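Local coordinates for protein glucose-6-phosphate 1-dehydrogenase (Kluyveromyces lactis, PDB 7E6I) that catalyses the NADP-dependent oxidation of glucose 6-phosphate to 6-phosphogluconolactone, the rate-limiting first step of the oxidative pentose-phosphate pathway, at residues T254-V259 with R267-K272. Sequence-based numbering, arbitrary orientation.
Sequences TMERPV and RDEKVK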
ATOM      1  N   THR A 254     -14.681   4.620  -2.081  1.00 16.98           N
ATOM      2  CA  THR A 254     -15.994   4.225  -2.568  1.00 19.13           C
ATOM      3  C   THR A 254     -16.814   3.416  -1.570  1.00 20.41           C
ATOM      4  O   THR A 254     -18.024   3.269  -1.778  1.00 18.91           O
ATOM      5  CB  THR A 254     -15.868   3.413  -3.873  1.00 20.20           C
ATOM      6  OG1 THR A 254     -15.035   2.271  -3.644  1.00 16.60           O
ATOM      7  CG2 THR A 254     -15.261   4.241  -5.004  1.00 15.01           C
ATOM      8  N   MET A 255     -16.203   2.874  -0.510  1.00 21.47           N
ATOM      9  CA  MET A 255     -16.981   2.041   0.402  1.00 22.39           C
ATOM     10  C   MET A 255     -18.045   2.860   1.113  1.00 21.61           C
ATOM     11  O   MET A 255     -17.979   4.091   1.174  1.00 23.81           O
ATOM     12  CB  MET A 255     -16.100   1.392   1.466  1.00 22.27           C
ATOM     13  CG  MET A 255     -15.468   2.384   2.434  1.00 21.58           C
ATOM     14  SD  MET A 255     -14.140   1.680   3.418  1.00 21.93           S
ATOM     15  CE  MET A 255     -14.989   1.584   5.006  1.00 21.58           C
ATOM     16  N   GLU A 256     -19.024   2.158   1.677  1.00 21.96           N
ATOM     17  CA  GLU A 256     -19.971   2.783   2.593  1.00 23.31           C
ATOM     18  C   GLU A 256     -19.357   2.904   3.985  1.00 23.45           C
ATOM     19  O   GLU A 256     -18.281   2.363   4.277  1.00 19.65           O
ATOM     20  CB  GLU A 256     -21.270   1.987   2.684  1.00 23.30           C
ATOM     21  CG  GLU A 256     -21.968   1.757   1.348  1.00 25.11           C
ATOM     22  CD  GLU A 256     -22.510   3.041   0.726  1.00 24.65           C
ATOM     23  OE1 GLU A 256     -23.059   3.898   1.470  1.00 27.26           O
ATOM     24  OE2 GLU A 256     -22.392   3.191  -0.513  1.00 24.61           O
ATOM     25  N   ARG A 257     -20.066   3.621   4.850  1.00 23.10           N
ATOM     26  CA  ARG A 257     -19.552   3.935   6.178  1.00 25.44           C
ATOM     27  C   ARG A 257     -19.571   2.681   7.043  1.00 24.36           C
ATOM     28  O   ARG A 257     -20.581   1.978   7.083  1.00 23.62           O
ATOM     29  CB  ARG A 257     -20.391   5.048   6.820  1.00 25.83           C
ATOM     30  CG  ARG A 257     -20.061   5.367   8.284  1.00 27.60           C
ATOM     31  CD  ARG A 257     -21.204   6.128   8.982  1.00 32.76           C
ATOM     32  NE  ARG A 257     -21.455   7.385   8.291  1.00 32.93           N
ATOM     33  CZ  ARG A 257     -20.881   8.545   8.612  1.00 38.87           C
ATOM     34  NH1 ARG A 257     -20.044   8.608   9.651  1.00 38.12           N
ATOM     35  NH2 ARG A 257     -21.150   9.647   7.899  1.00 37.37           N
ATOM     36  N   PRO A 258     -18.486   2.353   7.722  1.00 23.05           N
ATOM     37  CA  PRO A 258     -18.539   1.222   8.660  1.00 29.28           C
ATOM     38  C   PRO A 258     -19.577   1.496   9.739  1.00 27.41           C
ATOM     39  O   PRO A 258     -19.662   2.601  10.282  1.00 27.99           O
ATOM     40  CB  PRO A 258     -17.113   1.137   9.222  1.00 27.26           C
ATOM     41  CG  PRO A 258     -16.271   2.126   8.452  1.00 25.23           C
ATOM     42  CD  PRO A 258     -17.159   2.989   7.621  1.00 24.43           C
ATOM     43  N   VAL A 259     -20.416   0.497  10.019  1.00 30.46           N
ATOM     44  CA  VAL A 259     -21.531   0.773  10.921  1.00 34.06           C
ATOM     45  C   VAL A 259     -21.153   0.545  12.375  1.00 30.75           C
ATOM     46  O   VAL A 259     -21.862   1.026  13.267  1.00 29.65           O
ATOM     47  CB  VAL A 259     -22.806  -0.007  10.513  1.00 35.56           C
ATOM     48  CG1 VAL A 259     -22.610  -0.721   9.179  1.00 38.50           C
ATOM     49  CG2 VAL A 259     -23.234  -0.969  11.575  1.00 32.77           C
ATOM     50  N   ARG A 267     -13.260  -3.490   7.299  1.00 26.74           N
ATOM     51  CA  ARG A 267     -12.915  -4.476   6.294  1.00 26.65           C
ATOM     52  C   ARG A 267     -14.164  -5.017   5.599  1.00 26.41           C
ATOM     53  O   ARG A 267     -14.159  -5.205   4.382  1.00 26.25           O
ATOM     54  CB  ARG A 267     -12.067  -5.561   6.945  1.00 25.02           C
ATOM     55  CG  ARG A 267     -10.604  -5.360   6.631  1.00 32.10           C
ATOM     56  CD  ARG A 267      -9.629  -5.637   7.740  1.00 28.89           C
ATOM     57  NE  ARG A 267      -9.738  -6.965   8.323  1.00 30.22           N
ATOM     58  CZ  ARG A 267      -8.764  -7.878   8.346  1.00 32.81           C
ATOM     59  NH1 ARG A 267      -7.585  -7.651   7.776  1.00 29.55           N
ATOM     60  NH2 ARG A 267      -8.980  -9.040   8.947  1.00 33.80           N
ATOM     61  N   ASP A 268     -15.261  -5.202   6.337  1.00 25.44           N
ATOM     62  CA  ASP A 268     -16.514  -5.631   5.719  1.00 25.28           C
ATOM     63  C   ASP A 268     -16.959  -4.665   4.629  1.00 27.98           C
ATOM     64  O   ASP A 268     -17.491  -5.089   3.593  1.00 27.38           O
ATOM     65  CB  ASP A 268     -17.629  -5.734   6.766  1.00 31.72           C
ATOM     66  CG  ASP A 268     -17.482  -6.934   7.696  1.00 30.09           C
ATOM     67  OD1 ASP A 268     -16.754  -7.900   7.368  1.00 29.38           O
ATOM     68  OD2 ASP A 268     -18.110  -6.893   8.774  1.00 33.24           O
ATOM     69  N   GLU A 269     -16.796  -3.357   4.857  1.00 24.75           N
ATOM     70  CA  GLU A 269     -17.259  -2.408   3.851  1.00 26.25           C
ATOM     71  C   GLU A 269     -16.336  -2.394   2.635  1.00 25.41           C
ATOM     72  O   GLU A 269     -16.807  -2.206   1.505  1.00 21.52           O
ATOM     73  CB  GLU A 269     -17.382  -1.012   4.453  1.00 22.80           C
ATOM     74  CG  GLU A 269     -18.432  -0.893   5.558  1.00 25.58           C
ATOM     75  CD  GLU A 269     -19.821  -1.383   5.149  1.00 29.44           C
ATOM     76  OE1 GLU A 269     -20.210  -1.213   3.973  1.00 29.03           O
ATOM     77  OE2 GLU A 269     -20.544  -1.923   6.008  1.00 35.32           O
ATOM     78  N   LYS A 270     -15.032  -2.608   2.838  1.00 22.71           N
ATOM     79  CA  LYS A 270     -14.128  -2.723   1.702  1.00 24.58           C
ATOM     80  C   LYS A 270     -14.486  -3.939   0.842  1.00 25.41           C
ATOM     81  O   LYS A 270     -14.650  -3.822  -0.382  1.00 21.03           O
ATOM     82  CB  LYS A 270     -12.687  -2.781   2.191  1.00 22.69           C
ATOM     83  CG  LYS A 270     -12.226  -1.482   2.828  1.00 21.49           C
ATOM     84  CD  LYS A 270     -10.931  -1.676   3.590  1.00 23.51           C
ATOM     85  CE  LYS A 270      -9.742  -1.560   2.676  1.00 24.15           C
ATOM     86  NZ  LYS A 270      -8.431  -1.960   3.276  1.00 28.69           N
ATOM     87  N   VAL A 271     -14.663  -5.104   1.475  1.00 23.83           N
ATOM     88  CA  VAL A 271     -15.087  -6.292   0.748  1.00 23.90           C
ATOM     89  C   VAL A 271     -16.407  -6.031   0.039  1.00 24.12           C
ATOM     90  O   VAL A 271     -16.589  -6.399  -1.129  1.00 25.62           O
ATOM     91  CB  VAL A 271     -15.184  -7.502   1.702  1.00 29.32           C
ATOM     92  CG1 VAL A 271     -15.741  -8.717   0.960  1.00 27.79           C
ATOM     93  CG2 VAL A 271     -13.812  -7.824   2.310  1.00 24.23           C
ATOM     94  N   LYS A 272     -17.337  -5.368   0.722  1.00 23.75           N
ATOM     95  CA  LYS A 272     -18.659  -5.123   0.155  1.00 26.98           C
ATOM     96  C   LYS A 272     -18.583  -4.309  -1.131  1.00 26.47           C
ATOM     97  O   LYS A 272     -19.270  -4.619  -2.107  1.00 25.50           O
ATOM     98  CB  LYS A 272     -19.564  -4.417   1.168  1.00 25.87           C
ATOM     99  CG  LYS A 272     -20.983  -4.248   0.625  1.00 27.88           C
ATOM    100  CD  LYS A 272     -21.979  -3.919   1.705  1.00 33.74           C
ATOM    101  CE  LYS A 272     -23.032  -2.950   1.198  1.00 37.52           C
ATOM    102  NZ  LYS A 272     -24.199  -2.859   2.131  1.00 48.14           N
TER
HETATM  103  O   HOH W   1     -19.287  -0.831   1.617  1.00 23.24           O
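One water links Glu-256 of the loop to Glu-269 of the helix, a clear case of a polar bridge standing in for direct hydrogen bonds between the two. The water accepts from Glu-256 N (3.0 Å) and donates both to Glu-269 O (2.8 Å) and to Glu-269 OE1 (2.6 Å). Side chain and carbonyl of one residue thus grip the same water, and the bend of Glu-269 at chi2 (-54°) folds its carboxylate back to make this possible.

The remaining contacts are van der Waals. Glu-256 O packs against Glu-269 CB and CG, 3.5 Å from each. Glu-269 CB lies 3.6 Å from the Met-255 methyl CE, the two side chains crossing at about a right angle. Glu-269 CG lies 3.8 Å from Pro-258 CA. Val-259 CG1 comes to 4.0 Å from Glu-269 OE2 at the outer end. Deeper in, Met-255 SD sits 3.7 Å from Lys-270 CG. With an alanine in place of Glu-269 the water would keep the carbonyl but lose OE1, and a gap would probably open beside Glu-256 O and Pro-258 CA.

Charged ends look elsewhere: Glu-256 OE1 forms a salt bridge with Arg-327, and Lys-270 NZ is held by Gln-248 and Glu-435.

The contact lies where a loop joins helices 236-254 and 263-276 in the C-terminal domain. Lys-270 also packs on Leu-185, which, judging from related enzymes, probably belongs to the glucose 6-phosphate site. Met-255 leaves helix 236-254, and the chain then runs back alongside helix 263-276, where Met-255 also touches Val-273 and Pro-258 packs on Ser-265 and Val-266. On its other flank helix 263-276 meets helix 433-451 through Val-271.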